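Arginase, mitochondrial (Medicago truncatula, PDB 6VSS) hydrolyses L-arginine to urea and L-ornithine with a pair of manganese ions, and also converts agmatine to putrescine and urea. Local coordinates at residues Leu57-Leu71 and Pro110-Glu122. Residues are numbered along the deposited sequence; the frame is centred on the assembly and turned at random.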
# COMPACT_ATOMS: atom_id res chain seq x y z
N LEU B 57 10.60 14.63 -42.30
CA LEU B 57 11.46 13.42 -42.17
C LEU B 57 11.31 12.49 -43.39
O LEU B 57 12.27 11.81 -43.72
CB LEU B 57 11.05 12.67 -40.91
CG LEU B 57 11.34 13.42 -39.63
CD1 LEU B 57 10.80 12.62 -38.46
CD2 LEU B 57 12.83 13.69 -39.50
N GLY B 58 10.12 12.46 -44.00
CA GLY B 58 9.72 11.50 -45.04
C GLY B 58 9.77 10.04 -44.59
O GLY B 58 10.10 9.78 -43.40
N GLY B 59 9.47 9.13 -45.53
CA GLY B 59 9.48 7.66 -45.38
C GLY B 59 8.40 7.19 -44.41
O GLY B 59 8.69 6.36 -43.55
N VAL B 60 7.19 7.73 -44.52
CA VAL B 60 6.12 7.59 -43.50
C VAL B 60 4.77 7.74 -44.18
O VAL B 60 4.56 8.74 -44.88
CB VAL B 60 6.28 8.63 -42.38
CG1 VAL B 60 6.30 10.05 -42.93
CG2 VAL B 60 5.19 8.46 -41.32
N ALA B 61 3.93 6.75 -43.99
CA ALA B 61 2.56 6.68 -44.49
C ALA B 61 1.61 7.04 -43.36
O ALA B 61 0.58 7.61 -43.65
CB ALA B 61 2.27 5.29 -45.00
N ALA B 62 1.94 6.69 -42.11
CA ALA B 62 1.05 7.03 -40.97
C ALA B 62 1.86 7.12 -39.68
O ALA B 62 2.85 6.33 -39.50
CB ALA B 62 -0.09 6.03 -40.84
N THR B 63 1.44 8.06 -38.83
CA THR B 63 2.03 8.28 -37.49
C THR B 63 0.94 8.34 -36.42
O THR B 63 0.05 9.25 -36.44
CB THR B 63 2.99 9.48 -37.54
OG1 THR B 63 4.10 9.10 -38.36
CG2 THR B 63 3.45 9.89 -36.15
N SER B 64 1.02 7.41 -35.48
CA SER B 64 0.16 7.36 -34.28
C SER B 64 0.46 8.62 -33.45
O SER B 64 1.64 8.85 -33.07
CB SER B 64 0.36 6.05 -33.49
OG SER B 64 -0.01 4.90 -34.23
N SER B 65 -0.57 9.42 -33.20
CA SER B 65 -0.53 10.78 -32.62
C SER B 65 -1.44 10.85 -31.39
O SER B 65 -2.69 10.61 -31.53
CB SER B 65 -0.91 11.76 -33.68
OG SER B 65 -0.10 11.47 -34.81
N LEU B 66 -0.82 11.02 -30.21
CA LEU B 66 -1.54 10.96 -28.93
C LEU B 66 -2.35 12.24 -28.80
O LEU B 66 -1.79 13.32 -28.78
CB LEU B 66 -0.55 10.78 -27.79
CG LEU B 66 0.40 9.61 -27.97
CD1 LEU B 66 1.16 9.29 -26.69
CD2 LEU B 66 -0.38 8.42 -28.42
N LEU B 67 -3.65 12.08 -28.63
CA LEU B 67 -4.59 13.14 -28.19
C LEU B 67 -5.25 12.68 -26.89
O LEU B 67 -5.95 11.65 -26.90
CB LEU B 67 -5.59 13.39 -29.33
CG LEU B 67 -6.60 14.50 -29.08
CD1 LEU B 67 -5.96 15.86 -29.34
CD2 LEU B 67 -7.83 14.32 -29.96
N GLY B 68 -4.91 13.36 -25.79
CA GLY B 68 -5.54 13.23 -24.47
C GLY B 68 -6.92 13.86 -24.44
O GLY B 68 -7.11 15.00 -24.98
N VAL B 69 -7.86 13.11 -23.85
CA VAL B 69 -9.21 13.62 -23.49
C VAL B 69 -9.44 13.24 -22.03
O VAL B 69 -9.97 12.17 -21.74
CB VAL B 69 -10.27 13.05 -24.45
CG1 VAL B 69 -11.62 13.69 -24.20
CG2 VAL B 69 -9.84 13.21 -25.91
N PRO B 70 -8.90 14.10 -21.12
CA PRO B 70 -8.97 13.90 -19.67
C PRO B 70 -10.36 14.24 -19.10
O PRO B 70 -10.52 15.25 -18.51
CB PRO B 70 -7.90 14.87 -19.16
CG PRO B 70 -7.94 16.00 -20.19
CD PRO B 70 -8.12 15.29 -21.51
N LEU B 71 -11.31 13.36 -19.36
CA LEU B 71 -12.74 13.46 -19.02
C LEU B 71 -13.15 12.22 -18.23
O LEU B 71 -12.95 11.08 -18.72
CB LEU B 71 -13.47 13.56 -20.35
CG LEU B 71 -14.97 13.74 -20.27
CD1 LEU B 71 -15.46 14.33 -21.58
CD2 LEU B 71 -15.67 12.42 -19.94
N PRO B 110 9.95 9.71 -34.24
CA PRO B 110 8.67 10.41 -34.19
C PRO B 110 7.63 9.92 -35.19
O PRO B 110 6.45 10.15 -34.97
CB PRO B 110 9.02 11.85 -34.57
CG PRO B 110 10.45 11.98 -34.15
CD PRO B 110 11.06 10.64 -34.47
N ARG B 111 8.06 9.23 -36.23
CA ARG B 111 7.13 8.75 -37.27
C ARG B 111 6.40 7.53 -36.73
O ARG B 111 5.40 7.17 -37.25
CB ARG B 111 7.92 8.43 -38.54
CG ARG B 111 8.64 9.63 -39.13
CD ARG B 111 9.52 9.20 -40.29
NE ARG B 111 10.59 8.34 -39.81
CZ ARG B 111 11.63 7.96 -40.53
NH1 ARG B 111 11.77 8.37 -41.78
NH2 ARG B 111 12.54 7.15 -39.99
N VAL B 112 6.93 6.91 -35.69
CA VAL B 112 6.26 5.76 -35.03
C VAL B 112 5.24 6.27 -34.02
O VAL B 112 4.17 5.69 -33.93
CB VAL B 112 7.30 4.86 -34.36
CG1 VAL B 112 6.61 3.71 -33.66
CG2 VAL B 112 8.30 4.38 -35.40
N ILE B 113 5.59 7.28 -33.23
CA ILE B 113 4.64 7.80 -32.20
C ILE B 113 5.01 9.23 -31.84
O ILE B 113 6.19 9.55 -31.73
CB ILE B 113 4.58 6.86 -30.98
CG1 ILE B 113 3.39 7.23 -30.10
CG2 ILE B 113 5.92 6.90 -30.22
CD1 ILE B 113 3.30 6.39 -28.86
N THR B 114 3.99 10.07 -31.68
CA THR B 114 4.21 11.47 -31.32
C THR B 114 3.07 11.91 -30.39
O THR B 114 1.93 11.47 -30.59
CB THR B 114 4.39 12.27 -32.61
OG1 THR B 114 4.92 13.53 -32.27
CG2 THR B 114 3.10 12.55 -33.34
N ASN B 115 3.35 12.88 -29.53
CA ASN B 115 2.32 13.51 -28.67
C ASN B 115 1.78 14.76 -29.35
O ASN B 115 2.58 15.58 -29.73
CB ASN B 115 2.88 13.87 -27.30
CG ASN B 115 1.79 14.38 -26.38
OD1 ASN B 115 0.62 13.98 -26.47
ND2 ASN B 115 2.15 15.29 -25.51
N VAL B 116 0.48 14.92 -29.45
CA VAL B 116 -0.14 16.20 -29.90
C VAL B 116 -0.50 16.98 -28.63
O VAL B 116 0.14 18.00 -28.37
CB VAL B 116 -1.36 15.97 -30.80
CG1 VAL B 116 -2.20 17.24 -30.95
CG2 VAL B 116 -0.96 15.44 -32.16
N GLY B 117 -1.36 16.42 -27.77
CA GLY B 117 -1.62 16.99 -26.44
C GLY B 117 -3.01 16.67 -25.93
O GLY B 117 -3.60 15.74 -26.43
N ASP B 118 -3.46 17.40 -24.92
CA ASP B 118 -4.68 17.11 -24.16
C ASP B 118 -5.68 18.19 -24.54
O ASP B 118 -5.32 19.37 -24.54
CB ASP B 118 -4.39 17.05 -22.66
CG ASP B 118 -3.62 15.83 -22.21
OD1 ASP B 118 -3.24 15.03 -23.06
OD2 ASP B 118 -3.44 15.69 -21.02
N VAL B 119 -6.89 17.79 -24.88
CA VAL B 119 -8.06 18.71 -24.86
C VAL B 119 -8.31 19.10 -23.41
O VAL B 119 -8.60 18.22 -22.60
CB VAL B 119 -9.33 18.06 -25.43
CG1 VAL B 119 -10.52 19.03 -25.32
CG2 VAL B 119 -9.11 17.57 -26.86
N PRO B 120 -8.28 20.42 -23.08
CA PRO B 120 -8.48 20.93 -21.72
C PRO B 120 -9.94 20.92 -21.25
O PRO B 120 -10.64 21.98 -21.16
CB PRO B 120 -7.95 22.37 -21.82
CG PRO B 120 -8.23 22.77 -23.25
CD PRO B 120 -8.03 21.50 -24.05
N ILE B 121 -10.38 19.70 -20.94
CA ILE B 121 -11.80 19.37 -20.63
C ILE B 121 -12.26 20.21 -19.42
O ILE B 121 -13.33 20.85 -19.50
CB ILE B 121 -11.92 17.85 -20.37
CG1 ILE B 121 -11.57 17.04 -21.62
CG2 ILE B 121 -13.32 17.52 -19.86
CD1 ILE B 121 -12.48 17.33 -22.82
N GLU B 122 -11.49 20.16 -18.33
CA GLU B 122 -11.82 20.83 -17.05
C GLU B 122 -12.08 22.32 -17.31
O GLU B 122 -13.12 22.84 -16.90
CB GLU B 122 -10.71 20.57 -16.02
CG GLU B 122 -10.80 21.41 -14.73
CD GLU B 122 -9.82 21.13 -13.57
OE1 GLU B 122 -8.66 20.70 -13.79
OE2 GLU B 122 -10.20 21.38 -12.41
O HOH W 1 -1.71 13.28 -25.44
O HOH W 2 -9.36 17.68 -17.41
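Arg111 lies against Leu57, Gly58 and Val60, where helix 25-57 gives way to the loop into strand 63-69. CB rests on Val60 CG2 at 3.9 Å; CG meets Leu57 CD1 at 3.7 Å; CD touches Val60 CB and Leu57 CB and comes closest to Gly58 O, at 3.2 Å, a contact and not a bond. A bend at chi3 (-65°) turns the guanidinium back to Gly58, whose O lies at its edge, in its plane, and takes a 2.7 Å hydrogen bond from NH1, the donor tilted from the carbonyl plane; NH2 forms a salt bridge with Asp109. With an alanine here, Gly58 O would probably lose this donor, Asp109 its charged mate, and a gap would open between Leu57 and Val60. The backbone is gripped too: Thr63 OG1 donates to Arg111 O over 2.6 Å. Beyond, strands 63-69 and 113-118 pair in parallel at the edge of the chain's arginase-type sheet. A beta bulge shifts the register after Leu66, whose O accepts from both Val116 N (2.9 Å) and Gly117 N (3.3 Å). Farther along, Ile121 packs CG2 on Leu71 CB and CD1 on Val69 CG1. Backbone bonds thus hold the register, while side chains close both ends, a cationic N-H on a carbonyl at one and apolar packing at the other.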